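Local coordinates for protein peptide methionine sulfoxide reductase msrA/msrB (Neisseria meningitidis, PDB 2FY6) that carries a thioredoxin-fold domain that probably passes reducing equivalents to the methionine sulfoxide reductase domains of the same polypeptide, at residues A[6-11]-A[89-94]; A[18-23]-A[56-61]; A[106-111]-A[124-129]. All coordinates share one frame; numbering follows the deposited sequence.

Interaction 1: residues A[6-11]-A[89-94]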
ATOM      1  N   SER A   6       3.675  -2.423 -11.650  1.00 22.02           N
ATOM      2  CA  SER A   6       4.487  -3.543 -12.125  1.00 21.79           C
ATOM      3  C   SER A   6       5.913  -3.129 -12.495  1.00 21.23           C
ATOM      4  O   SER A   6       6.803  -3.972 -12.595  1.00 20.30           O
ATOM      5  CB  SER A   6       3.816  -4.211 -13.330  1.00 22.96           C
ATOM      6  OG  SER A   6       3.799  -3.356 -14.459  1.00 19.59           O
ATOM      7  N   THR A   7       6.126  -1.832 -12.689  1.00 21.05           N
ATOM      8  CA  THR A   7       7.444  -1.325 -13.051  1.00 21.22           C
ATOM      9  C   THR A   7       8.247  -0.941 -11.813  1.00 20.23           C
ATOM     10  O   THR A   7       9.432  -0.609 -11.904  1.00 19.04           O
ATOM     11  CB  THR A   7       7.339  -0.079 -13.948  1.00 21.23           C
ATOM     12  OG1 THR A   7       6.805   1.011 -13.189  1.00 23.45           O
ATOM     13  CG2 THR A   7       6.427  -0.349 -15.129  1.00 24.31           C
ATOM     14  N   LEU A   8       7.603  -0.988 -10.655  1.00 18.49           N
ATOM     15  CA  LEU A   8       8.270  -0.628  -9.411  1.00 17.15           C
ATOM     16  C   LEU A   8       8.818  -1.832  -8.661  1.00 16.82           C
ATOM     17  O   LEU A   8       8.479  -2.976  -8.958  1.00 17.90           O
ATOM     18  CB  LEU A   8       7.302   0.132  -8.502  1.00 17.04           C
ATOM     19  CG  LEU A   8       6.729   1.436  -9.064  1.00 18.01           C
ATOM     20  CD1 LEU A   8       5.668   1.976  -8.111  1.00 17.55           C
ATOM     21  CD2 LEU A   8       7.851   2.459  -9.256  1.00 16.57           C
ATOM     22  N   LYS A   9       9.681  -1.559  -7.690  1.00 16.60           N
ATOM     23  CA  LYS A   9      10.269  -2.596  -6.867  1.00 18.74           C
ATOM     24  C   LYS A   9       9.981  -2.270  -5.410  1.00 20.38           C
ATOM     25  O   LYS A   9       9.625  -1.138  -5.075  1.00 20.82           O
ATOM     26  CB  LYS A   9      11.786  -2.677  -7.087  1.00 20.72           C
ATOM     27  CG  LYS A   9      12.206  -3.308  -8.409  1.00 23.85           C
ATOM     28  CD  LYS A   9      13.726  -3.338  -8.556  1.00 24.43           C
ATOM     29  CE  LYS A   9      14.305  -1.925  -8.599  1.00 27.02           C
ATOM     30  NZ  LYS A   9      15.787  -1.922  -8.739  1.00 29.79           N
ATOM     31  N   THR A  10      10.126  -3.270  -4.551  1.00 21.25           N
ATOM     32  CA  THR A  10       9.899  -3.095  -3.128  1.00 24.85           C
ATOM     33  C   THR A  10      11.136  -2.469  -2.489  1.00 26.75           C
ATOM     34  O   THR A  10      12.202  -2.395  -3.110  1.00 27.97           O
ATOM     35  CB  THR A  10       9.618  -4.445  -2.449  1.00 25.13           C
ATOM     36  OG1 THR A  10      10.710  -5.335  -2.699  1.00 28.76           O
ATOM     37  CG2 THR A  10       8.342  -5.062  -3.000  1.00 25.89           C
ATOM     38  N   ALA A  11      10.991  -2.020  -1.247  1.00 26.43           N
ATOM     39  CA  ALA A  11      12.094  -1.405  -0.526  1.00 27.10           C
ATOM     40  C   ALA A  11      13.321  -2.318  -0.512  1.00 27.75           C
ATOM     41  O   ALA A  11      14.454  -1.835  -0.464  1.00 26.80           O
ATOM     42  CB  ALA A  11      11.666  -1.071   0.904  1.00 25.95           C
ATOM     43  N   PRO A  89       4.596  -6.086   2.228  1.00 13.45           N
ATOM     44  CA  PRO A  89       5.103  -5.597   0.943  1.00 14.27           C
ATOM     45  C   PRO A  89       5.228  -4.077   0.991  1.00 13.83           C
ATOM     46  O   PRO A  89       4.258  -3.378   1.286  1.00 12.78           O
ATOM     47  CB  PRO A  89       4.031  -6.045  -0.054  1.00 13.93           C
ATOM     48  CG  PRO A  89       3.355  -7.206   0.641  1.00 15.06           C
ATOM     49  CD  PRO A  89       3.281  -6.725   2.064  1.00 13.71           C
ATOM     50  N   VAL A  90       6.422  -3.567   0.716  1.00 12.34           N
ATOM     51  CA  VAL A  90       6.637  -2.130   0.726  1.00 11.88           C
ATOM     52  C   VAL A  90       7.202  -1.701  -0.620  1.00 12.96           C
ATOM     53  O   VAL A  90       8.409  -1.773  -0.851  1.00 12.85           O
ATOM     54  CB  VAL A  90       7.617  -1.706   1.846  1.00 10.29           C
ATOM     55  CG1 VAL A  90       7.883  -0.212   1.766  1.00 11.88           C
ATOM     56  CG2 VAL A  90       7.038  -2.054   3.205  1.00 10.53           C
ATOM     57  N   VAL A  91       6.314  -1.271  -1.505  1.00 11.87           N
ATOM     58  CA  VAL A  91       6.705  -0.817  -2.829  1.00 15.09           C
ATOM     59  C   VAL A  91       7.134   0.642  -2.702  1.00 14.96           C
ATOM     60  O   VAL A  91       6.455   1.429  -2.043  1.00 15.34           O
ATOM     61  CB  VAL A  91       5.508  -0.914  -3.816  1.00 14.23           C
ATOM     62  CG1 VAL A  91       5.917  -0.432  -5.197  1.00 15.00           C
ATOM     63  CG2 VAL A  91       5.010  -2.345  -3.877  1.00 15.21           C
ATOM     64  N   THR A  92       8.265   1.000  -3.300  1.00 14.66           N
ATOM     65  CA  THR A  92       8.722   2.387  -3.246  1.00 16.91           C
ATOM     66  C   THR A  92       8.455   3.047  -4.592  1.00 17.42           C
ATOM     67  O   THR A  92       8.858   2.535  -5.642  1.00 17.64           O
ATOM     68  CB  THR A  92      10.227   2.496  -2.916  1.00 16.51           C
ATOM     69  OG1 THR A  92      10.996   1.843  -3.934  1.00 19.30           O
ATOM     70  CG2 THR A  92      10.519   1.857  -1.569  1.00 16.84           C
ATOM     71  N   ASP A  93       7.771   4.186  -4.549  1.00 16.64           N
ATOM     72  CA  ASP A  93       7.408   4.929  -5.747  1.00 15.63           C
ATOM     73  C   ASP A  93       8.062   6.306  -5.686  1.00 15.83           C
ATOM     74  O   ASP A  93       7.450   7.283  -5.249  1.00 14.75           O
ATOM     75  CB  ASP A  93       5.881   5.048  -5.808  1.00 16.96           C
ATOM     76  CG  ASP A  93       5.389   5.717  -7.076  1.00 18.71           C
ATOM     77  OD1 ASP A  93       6.219   6.102  -7.925  1.00 20.19           O
ATOM     78  OD2 ASP A  93       4.157   5.851  -7.217  1.00 17.75           O
ATOM     79  N   ASN A  94       9.318   6.367  -6.118  1.00 15.01           N
ATOM     80  CA  ASN A  94      10.087   7.601  -6.102  1.00 15.63           C
ATOM     81  C   ASN A  94       9.348   8.719  -6.822  1.00 16.54           C
ATOM     82  O   ASN A  94       9.104   8.637  -8.025  1.00 18.24           O
ATOM     83  CB  ASN A  94      11.460   7.352  -6.738  1.00 17.81           C
ATOM     84  CG  ASN A  94      12.389   8.538  -6.608  1.00 17.05           C
ATOM     85  OD1 ASN A  94      12.291   9.321  -5.664  1.00 19.11           O
ATOM     86  ND2 ASN A  94      13.318   8.663  -7.548  1.00 19.93           N
TER
HETATM   87  O   HOH W   1      10.586   1.098  -7.176  1.00 14.09           O
HETATM   88  O   HOH W   2      13.237   0.274  -3.672  1.00 27.84           O
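Leu8 turns toward Val91 and lays its CB against the CG1 branch of that valine at 3.6 Å, the two side chains meeting at about a right angle. Its CG stands beside the backbone N, anti to the carbonyl carbon (chi1 -60°). From there the two methyls part: CD1 reaches CB of Asp93 at 3.8 Å, while CD2 lies near the carbonyl O of Thr92. The carboxylate of Asp93 is engaged elsewhere, taking the backbone N of Ile98 at the start of helix 97-101. At Lys9 the backbone takes over. Its carbonyl O accepts a nearly straight bond from Thr92 N (3.1 Å), and a water joins Lys9 N to Thr92 O, in place of a direct link between them. Thr10 brings its CA to within 3.0 Å of Val90 O, a CH...O contact that accompanies the close, non-hydrogen-bonded antiparallel pairing of Thr10 with Val91. Its OG1 is held by Asp12 and by the backbone N of Arg14, and a second water ties Thr10 O to Thr92 OG1. Ala11 closes the contact by giving its N to Val90 O at 2.6 Å. Val90 O thus faces both an N-H and a CA-H. The CB of Ala11 rests 4.0 Å from Val90 CG1, and CG2 of Thr92 packs against the CA of Ala11. This short, weakly bonded antiparallel pairing, partly completed by water, adds strand 9-10 to the edge of the central sheet beside strand 90-92, an N-terminal edge strand within the thioredoxin fold.

Interaction 2: residues A[18-23]-A[56-61]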
ATOM      1  N   VAL A  18       5.780  -9.441  -7.588  1.00 21.20           N
ATOM      2  CA  VAL A  18       5.901 -10.648  -6.780  1.00 21.16           C
ATOM      3  C   VAL A  18       4.716 -10.767  -5.819  1.00 22.57           C
ATOM      4  O   VAL A  18       4.327 -11.867  -5.427  1.00 23.21           O
ATOM      5  CB  VAL A  18       7.213 -10.632  -5.961  1.00 22.19           C
ATOM      6  CG1 VAL A  18       7.193 -11.728  -4.910  1.00 22.69           C
ATOM      7  CG2 VAL A  18       8.405 -10.822  -6.890  1.00 22.29           C
ATOM      8  N   TYR A  19       4.136  -9.627  -5.458  1.00 21.51           N
ATOM      9  CA  TYR A  19       3.020  -9.586  -4.521  1.00 22.05           C
ATOM     10  C   TYR A  19       1.679  -9.323  -5.199  1.00 21.91           C
ATOM     11  O   TYR A  19       0.686  -9.037  -4.526  1.00 21.88           O
ATOM     12  CB  TYR A  19       3.285  -8.495  -3.482  1.00 22.06           C
ATOM     13  CG  TYR A  19       4.612  -8.669  -2.781  1.00 25.56           C
ATOM     14  CD1 TYR A  19       4.744  -9.543  -1.700  1.00 27.14           C
ATOM     15  CD2 TYR A  19       5.753  -8.016  -3.243  1.00 26.54           C
ATOM     16  CE1 TYR A  19       5.981  -9.766  -1.102  1.00 27.69           C
ATOM     17  CE2 TYR A  19       6.994  -8.234  -2.655  1.00 28.56           C
ATOM     18  CZ  TYR A  19       7.100  -9.110  -1.587  1.00 29.75           C
ATOM     19  OH  TYR A  19       8.332  -9.345  -1.022  1.00 33.39           O
ATOM     20  N   LEU A  20       1.644  -9.438  -6.523  1.00 20.90           N
ATOM     21  CA  LEU A  20       0.418  -9.169  -7.261  1.00 22.56           C
ATOM     22  C   LEU A  20      -0.043 -10.310  -8.162  1.00 24.66           C
ATOM     23  O   LEU A  20       0.579 -10.594  -9.186  1.00 27.42           O
ATOM     24  CB  LEU A  20       0.599  -7.898  -8.094  1.00 20.63           C
ATOM     25  CG  LEU A  20       1.012  -6.647  -7.308  1.00 21.52           C
ATOM     26  CD1 LEU A  20       1.498  -5.565  -8.265  1.00 21.56           C
ATOM     27  CD2 LEU A  20      -0.165  -6.148  -6.467  1.00 19.89           C
ATOM     28  N   LYS A  21      -1.133 -10.967  -7.779  1.00 26.58           N
ATOM     29  CA  LYS A  21      -1.680 -12.051  -8.586  1.00 27.76           C
ATOM     30  C   LYS A  21      -2.659 -11.434  -9.583  1.00 28.98           C
ATOM     31  O   LYS A  21      -3.455 -10.567  -9.228  1.00 26.78           O
ATOM     32  CB  LYS A  21      -2.369 -13.081  -7.691  1.00 29.80           C
ATOM     33  CG  LYS A  21      -1.411 -13.738  -6.699  1.00 31.93           C
ATOM     34  CD  LYS A  21      -2.076 -14.838  -5.876  1.00 36.09           C
ATOM     35  CE  LYS A  21      -1.079 -15.473  -4.903  1.00 37.74           C
ATOM     36  NZ  LYS A  21      -1.647 -16.621  -4.132  1.00 39.40           N
ATOM     37  N   LYS A  22      -2.585 -11.883 -10.832  1.00 32.46           N
ATOM     38  CA  LYS A  22      -3.411 -11.361 -11.923  1.00 35.52           C
ATOM     39  C   LYS A  22      -4.928 -11.308 -11.754  1.00 35.75           C
ATOM     40  O   LYS A  22      -5.551 -10.306 -12.103  1.00 36.27           O
ATOM     41  CB  LYS A  22      -3.097 -12.120 -13.220  1.00 37.71           C
ATOM     42  CG  LYS A  22      -1.663 -11.964 -13.713  1.00 42.18           C
ATOM     43  CD  LYS A  22      -1.341 -10.529 -14.130  1.00 44.26           C
ATOM     44  CE  LYS A  22      -1.978 -10.155 -15.466  1.00 45.95           C
ATOM     45  NZ  LYS A  22      -3.467 -10.197 -15.441  1.00 47.41           N
ATOM     46  N   ASP A  23      -5.529 -12.369 -11.233  1.00 35.55           N
ATOM     47  CA  ASP A  23      -6.981 -12.395 -11.097  1.00 36.80           C
ATOM     48  C   ASP A  23      -7.547 -11.949  -9.756  1.00 35.06           C
ATOM     49  O   ASP A  23      -8.665 -12.324  -9.396  1.00 36.10           O
ATOM     50  CB  ASP A  23      -7.504 -13.795 -11.434  1.00 41.31           C
ATOM     51  CG  ASP A  23      -6.671 -14.896 -10.804  1.00 45.36           C
ATOM     52  OD1 ASP A  23      -6.513 -14.896  -9.562  1.00 48.20           O
ATOM     53  OD2 ASP A  23      -6.175 -15.767 -11.554  1.00 48.07           O
ATOM     54  N   SER A  56      -8.553 -13.213  -0.588  1.00 19.04           N
ATOM     55  CA  SER A  56      -9.148 -12.962  -1.896  1.00 20.05           C
ATOM     56  C   SER A  56      -8.569 -11.754  -2.624  1.00 20.34           C
ATOM     57  O   SER A  56      -8.946 -11.478  -3.762  1.00 19.06           O
ATOM     58  CB  SER A  56     -10.654 -12.773  -1.760  1.00 20.15           C
ATOM     59  OG  SER A  56     -10.940 -11.531  -1.147  1.00 26.60           O
ATOM     60  N   ALA A  57      -7.661 -11.032  -1.976  1.00 18.52           N
ATOM     61  CA  ALA A  57      -7.079  -9.854  -2.603  1.00 18.09           C
ATOM     62  C   ALA A  57      -5.584  -9.730  -2.378  1.00 17.38           C
ATOM     63  O   ALA A  57      -5.032 -10.326  -1.455  1.00 16.74           O
ATOM     64  CB  ALA A  57      -7.770  -8.604  -2.086  1.00 18.01           C
ATOM     65  N   ASN A  58      -4.928  -8.962  -3.244  1.00 15.91           N
ATOM     66  CA  ASN A  58      -3.505  -8.715  -3.092  1.00 14.92           C
ATOM     67  C   ASN A  58      -3.460  -7.576  -2.084  1.00 15.82           C
ATOM     68  O   ASN A  58      -4.345  -6.725  -2.076  1.00 16.22           O
ATOM     69  CB  ASN A  58      -2.876  -8.244  -4.407  1.00 15.13           C
ATOM     70  CG  ASN A  58      -2.984  -9.272  -5.516  1.00 16.60           C
ATOM     71  OD1 ASN A  58      -2.631 -10.439  -5.335  1.00 16.46           O
ATOM     72  ND2 ASN A  58      -3.458  -8.837  -6.681  1.00 14.38           N
ATOM     73  N   LEU A  59      -2.450  -7.561  -1.225  1.00 16.66           N
ATOM     74  CA  LEU A  59      -2.343  -6.495  -0.240  1.00 16.79           C
ATOM     75  C   LEU A  59      -0.900  -6.006  -0.194  1.00 15.94           C
ATOM     76  O   LEU A  59      -0.001  -6.740   0.196  1.00 16.22           O
ATOM     77  CB  LEU A  59      -2.785  -7.006   1.137  1.00 17.18           C
ATOM     78  CG  LEU A  59      -3.286  -5.982   2.163  1.00 19.34           C
ATOM     79  CD1 LEU A  59      -3.904  -6.716   3.347  1.00 17.99           C
ATOM     80  CD2 LEU A  59      -2.141  -5.085   2.623  1.00 20.18           C
ATOM     81  N   ILE A  60      -0.686  -4.766  -0.619  1.00 16.52           N
ATOM     82  CA  ILE A  60       0.643  -4.173  -0.619  1.00 14.65           C
ATOM     83  C   ILE A  60       0.576  -2.770  -0.033  1.00 14.45           C
ATOM     84  O   ILE A  60      -0.507  -2.224   0.183  1.00 13.14           O
ATOM     85  CB  ILE A  60       1.212  -4.054  -2.047  1.00 16.66           C
ATOM     86  CG1 ILE A  60       0.324  -3.122  -2.877  1.00 16.73           C
ATOM     87  CG2 ILE A  60       1.318  -5.432  -2.681  1.00 17.96           C
ATOM     88  CD1 ILE A  60       0.874  -2.779  -4.229  1.00 17.54           C
ATOM     89  N   THR A  61       1.741  -2.192   0.231  1.00 13.20           N
ATOM     90  CA  THR A  61       1.792  -0.837   0.746  1.00 13.35           C
ATOM     91  C   THR A  61       2.748  -0.077  -0.150  1.00 12.61           C
ATOM     92  O   THR A  61       3.658  -0.665  -0.747  1.00 12.27           O
ATOM     93  CB  THR A  61       2.315  -0.769   2.194  1.00 13.41           C
ATOM     94  OG1 THR A  61       3.738  -0.939   2.200  1.00 14.53           O
ATOM     95  CG2 THR A  61       1.658  -1.851   3.050  1.00 14.10           C
TER
HETATM   96  O   HOH W   3      -0.299  -9.505  -2.134  1.00 23.29           O
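With CG anti to the carbonyl carbon (chi1 -62°) and the amide turned by a chi2 of -51°, Asn58 presents both polar atoms of its side chain to the backbone of Lys21. Lys21 N donates to Asn58 OD1 at 2.9 Å. The N-H...O line is nearly straight, although the donor sits well above the plane of the Asn58 amide and not on a lone pair. The return bond is differently made: Asn58 ND2 reaches Lys21 O at 3.1 Å, lying in the plane of that carbonyl and on a lone pair, with the acceptor only 7° out of the Asn58 amide plane. One amide therefore satisfies the N-H and the C=O of the same residue. ND2 also bonds to Thr26 OG1, a further hold on the rotation of this buried group. CB of Lys21 lies 3.5 Å from Asn58 OD1, while the rest of the extended lysine chain runs away from the strand.

Beside the polar grip lies a small apolar patch. Tyr19 places its CB 3.7 Å from CG2 of Ile60, and Leu20 crosses Asn58 and Ile60 at about right angles, its CD2 4.0 Å from Asn58 CB and 4.1 Å from Ile60 CG2. A water donates to Tyr19 O and accepts from Leu59 N, bridging the two backbones. The loop is thereby laid over one face of strand 58-63. Leu5 of helix 2-6 touches both Leu20 and Ile60, Thr26 and Ile28 of the neighbouring strand 26-31 meet Leu20 and Ile60 respectively, and Tyr19 packs on Pro89 just ahead of strand 90-92.

Interaction 3: residues A[106-111]-A[124-129]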
ATOM      1  N   VAL A 106      -3.357  12.540   2.245  1.00 19.13           N
ATOM      2  CA  VAL A 106      -3.250  12.294   3.678  1.00 16.38           C
ATOM      3  C   VAL A 106      -2.811  10.856   3.924  1.00 13.94           C
ATOM      4  O   VAL A 106      -3.055   9.980   3.095  1.00 13.17           O
ATOM      5  CB  VAL A 106      -4.609  12.555   4.391  1.00 18.45           C
ATOM      6  CG1 VAL A 106      -5.642  11.515   3.965  1.00 16.00           C
ATOM      7  CG2 VAL A 106      -4.424  12.538   5.897  1.00 19.58           C
ATOM      8  N   TYR A 107      -2.155  10.623   5.058  1.00 11.58           N
ATOM      9  CA  TYR A 107      -1.681   9.291   5.418  1.00 12.22           C
ATOM     10  C   TYR A 107      -2.179   8.842   6.785  1.00 12.40           C
ATOM     11  O   TYR A 107      -2.236   9.627   7.726  1.00 12.03           O
ATOM     12  CB  TYR A 107      -0.151   9.230   5.434  1.00 10.99           C
ATOM     13  CG  TYR A 107       0.515   9.368   4.084  1.00  9.48           C
ATOM     14  CD1 TYR A 107       0.069   8.638   2.986  1.00 11.35           C
ATOM     15  CD2 TYR A 107       1.637  10.186   3.925  1.00 11.11           C
ATOM     16  CE1 TYR A 107       0.722   8.713   1.759  1.00 11.39           C
ATOM     17  CE2 TYR A 107       2.303  10.268   2.706  1.00 10.90           C
ATOM     18  CZ  TYR A 107       1.842   9.529   1.630  1.00 13.63           C
ATOM     19  OH  TYR A 107       2.504   9.588   0.430  1.00 15.98           O
ATOM     20  N   PRO A 108      -2.576   7.569   6.892  1.00 14.12           N
ATOM     21  CA  PRO A 108      -2.530   6.676   5.731  1.00 14.98           C
ATOM     22  C   PRO A 108      -3.760   6.888   4.851  1.00 12.37           C
ATOM     23  O   PRO A 108      -4.652   7.658   5.192  1.00 13.74           O
ATOM     24  CB  PRO A 108      -2.514   5.288   6.369  1.00 15.54           C
ATOM     25  CG  PRO A 108      -3.342   5.480   7.588  1.00 14.98           C
ATOM     26  CD  PRO A 108      -2.849   6.811   8.128  1.00 14.65           C
ATOM     27  N   SER A 109      -3.777   6.216   3.707  1.00 13.05           N
ATOM     28  CA  SER A 109      -4.903   6.255   2.781  1.00 11.96           C
ATOM     29  C   SER A 109      -4.898   4.899   2.103  1.00 11.20           C
ATOM     30  O   SER A 109      -3.843   4.278   1.953  1.00 11.27           O
ATOM     31  CB  SER A 109      -4.749   7.367   1.738  1.00 14.03           C
ATOM     32  OG  SER A 109      -5.154   8.622   2.261  1.00 16.11           O
ATOM     33  N   TRP A 110      -6.074   4.430   1.704  1.00 11.78           N
ATOM     34  CA  TRP A 110      -6.181   3.132   1.062  1.00 11.80           C
ATOM     35  C   TRP A 110      -6.893   3.202  -0.282  1.00 14.28           C
ATOM     36  O   TRP A 110      -7.848   3.958  -0.455  1.00 13.53           O
ATOM     37  CB  TRP A 110      -6.943   2.154   1.956  1.00 11.70           C
ATOM     38  CG  TRP A 110      -6.262   1.799   3.244  1.00 10.07           C
ATOM     39  CD1 TRP A 110      -6.155   2.573   4.369  1.00 11.51           C
ATOM     40  CD2 TRP A 110      -5.632   0.555   3.552  1.00 10.10           C
ATOM     41  NE1 TRP A 110      -5.499   1.880   5.360  1.00 10.24           N
ATOM     42  CE2 TRP A 110      -5.168   0.637   4.885  1.00 12.01           C
ATOM     43  CE3 TRP A 110      -5.415  -0.626   2.830  1.00 10.71           C
ATOM     44  CZ2 TRP A 110      -4.502  -0.421   5.512  1.00  9.79           C
ATOM     45  CZ3 TRP A 110      -4.750  -1.681   3.457  1.00 12.63           C
ATOM     46  CH2 TRP A 110      -4.302  -1.567   4.786  1.00 11.75           C
ATOM     47  N   ALA A 111      -6.423   2.397  -1.224  1.00 13.75           N
ATOM     48  CA  ALA A 111      -7.027   2.345  -2.544  1.00 15.06           C
ATOM     49  C   ALA A 111      -7.323   0.893  -2.875  1.00 15.03           C
ATOM     50  O   ALA A 111      -6.540   0.000  -2.548  1.00 13.37           O
ATOM     51  CB  ALA A 111      -6.082   2.925  -3.581  1.00 13.31           C
ATOM     52  N   LYS A 124      -9.605   7.794   2.581  1.00 15.63           N
ATOM     53  CA  LYS A 124      -8.658   8.639   3.293  1.00 17.74           C
ATOM     54  C   LYS A 124      -8.593   8.246   4.766  1.00 17.53           C
ATOM     55  O   LYS A 124      -9.621   8.021   5.404  1.00 16.55           O
ATOM     56  CB  LYS A 124      -9.062  10.110   3.161  1.00 20.55           C
ATOM     57  CG  LYS A 124      -8.928  10.652   1.741  1.00 24.27           C
ATOM     58  CD  LYS A 124      -9.368  12.106   1.626  1.00 28.75           C
ATOM     59  CE  LYS A 124     -10.886  12.245   1.649  1.00 32.47           C
ATOM     60  NZ  LYS A 124     -11.495  11.756   2.917  1.00 34.03           N
ATOM     61  N   GLY A 125      -7.378   8.158   5.297  1.00 15.25           N
ATOM     62  CA  GLY A 125      -7.205   7.808   6.694  1.00 15.12           C
ATOM     63  C   GLY A 125      -7.042   6.325   6.959  1.00 15.25           C
ATOM     64  O   GLY A 125      -7.066   5.498   6.045  1.00 13.74           O
ATOM     65  N   SER A 126      -6.863   5.992   8.232  1.00 15.81           N
ATOM     66  CA  SER A 126      -6.699   4.606   8.648  1.00 16.02           C
ATOM     67  C   SER A 126      -8.029   3.872   8.570  1.00 16.18           C
ATOM     68  O   SER A 126      -9.097   4.484   8.657  1.00 15.58           O
ATOM     69  CB  SER A 126      -6.215   4.538  10.100  1.00 13.17           C
ATOM     70  OG  SER A 126      -5.002   5.241  10.283  1.00 20.66           O
ATOM     71  N   ILE A 127      -7.954   2.559   8.400  1.00 14.73           N
ATOM     72  CA  ILE A 127      -9.146   1.725   8.391  1.00 14.13           C
ATOM     73  C   ILE A 127      -8.862   0.571   9.350  1.00 14.09           C
ATOM     74  O   ILE A 127      -7.700   0.217   9.585  1.00 14.32           O
ATOM     75  CB  ILE A 127      -9.474   1.159   6.979  1.00 12.85           C
ATOM     76  CG1 ILE A 127      -8.329   0.283   6.469  1.00 13.66           C
ATOM     77  CG2 ILE A 127      -9.755   2.313   6.007  1.00 13.61           C
ATOM     78  CD1 ILE A 127      -8.617  -0.367   5.120  1.00 12.25           C
ATOM     79  N   ASN A 128      -9.915   0.017   9.942  1.00 13.44           N
ATOM     80  CA  ASN A 128      -9.743  -1.111  10.841  1.00 13.18           C
ATOM     81  C   ASN A 128     -10.129  -2.373  10.083  1.00 14.12           C
ATOM     82  O   ASN A 128     -10.576  -2.309   8.933  1.00 15.78           O
ATOM     83  CB  ASN A 128     -10.606  -0.952  12.100  1.00 14.35           C
ATOM     84  CG  ASN A 128     -12.061  -0.688  11.786  1.00 15.29           C
ATOM     85  OD1 ASN A 128     -12.631  -1.274  10.870  1.00 14.72           O
ATOM     86  ND2 ASN A 128     -12.677   0.193  12.563  1.00 19.34           N
ATOM     87  N   GLU A 129      -9.954  -3.519  10.725  1.00 12.16           N
ATOM     88  CA  GLU A 129     -10.265  -4.798  10.104  1.00 13.25           C
ATOM     89  C   GLU A 129     -11.676  -4.860   9.505  1.00 12.03           C
ATOM     90  O   GLU A 129     -11.848  -5.298   8.367  1.00 11.94           O
ATOM     91  CB  GLU A 129     -10.071  -5.913  11.130  1.00 15.37           C
ATOM     92  CG  GLU A 129     -10.244  -7.306  10.591  1.00 19.88           C
ATOM     93  CD  GLU A 129      -9.919  -8.361  11.632  1.00 21.66           C
ATOM     94  OE1 GLU A 129     -10.541  -8.338  12.712  1.00 23.25           O
ATOM     95  OE2 GLU A 129      -9.041  -9.207  11.371  1.00 26.26           O
TER
HETATM   96  O   HOH W   4      -4.873   1.650   8.330  1.00 11.61           O
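Ser109 and Lys124 form an antiparallel, non-hydrogen-bonded pair with their CA atoms 4.5 Å apart, and just beyond it Gly125 N makes a weak, bent bond to Pro108 O (2.8 Å). Pro108 follows a cis peptide bond, and Gly125 has a positive phi (92°), at which a side chain would press on the preceding carbonyl O. Val106 turns CG1 toward the second segment, 3.8 Å from Lys124 CB. Ser109 OG, by contrast, bonds back to Val106 O at 2.6 Å, spanning the cis-proline. The ring of Pro108 meets Ser126, whose OG lies 3.2 Å from Pro108 CG and is itself bonded to Glu41.

Trp110 dominates the far end. Ile127 has CG1 between its backbone N and carbonyl carbon (chi1 61°); with chi2 extended, this lays CG1 and CD1 over one face of the indole, CD1 3.5 Å from the centroid of the five-membered ring, a CH-pi contact. Gly125 O sits in plane at the edge, near Trp110 CD1. Trp110 NE1 and Ile127 N both donate to one water, so the indole is fixed at its face by Ile127 and at its edge by solvent. At the other end, Pro108 touches Cys38 of a thioredoxin-type CxxC sequence, consistent with the cis-proline that faces the active-site disulfide in thioredoxins.

How the interactions relate
All three contacts lie on one mixed sheet. Interactions 1 and 2 are neighbours, their centres 13 Å apart, joined where Val91 N and Thr61 O link strands 90-92 and 58-63. Interaction 3 lies about 19 Å from interaction 1 and 18 Å from interaction 2, centre to centre, across strand 26-31. Along the chain, the segments of interaction 2 both fall between those of interaction 1, and interaction 3 follows after both. Interactions 1 and 3 involve the sheet's outermost strands, 9-10 and 119-124, while interaction 2 lays the loop between strands 9-10 and 26-31 against inner strand 58-63. Of the three, interaction 3 holds the cis-proline touching Cys38 of the probable redox CxxC; the others are structural.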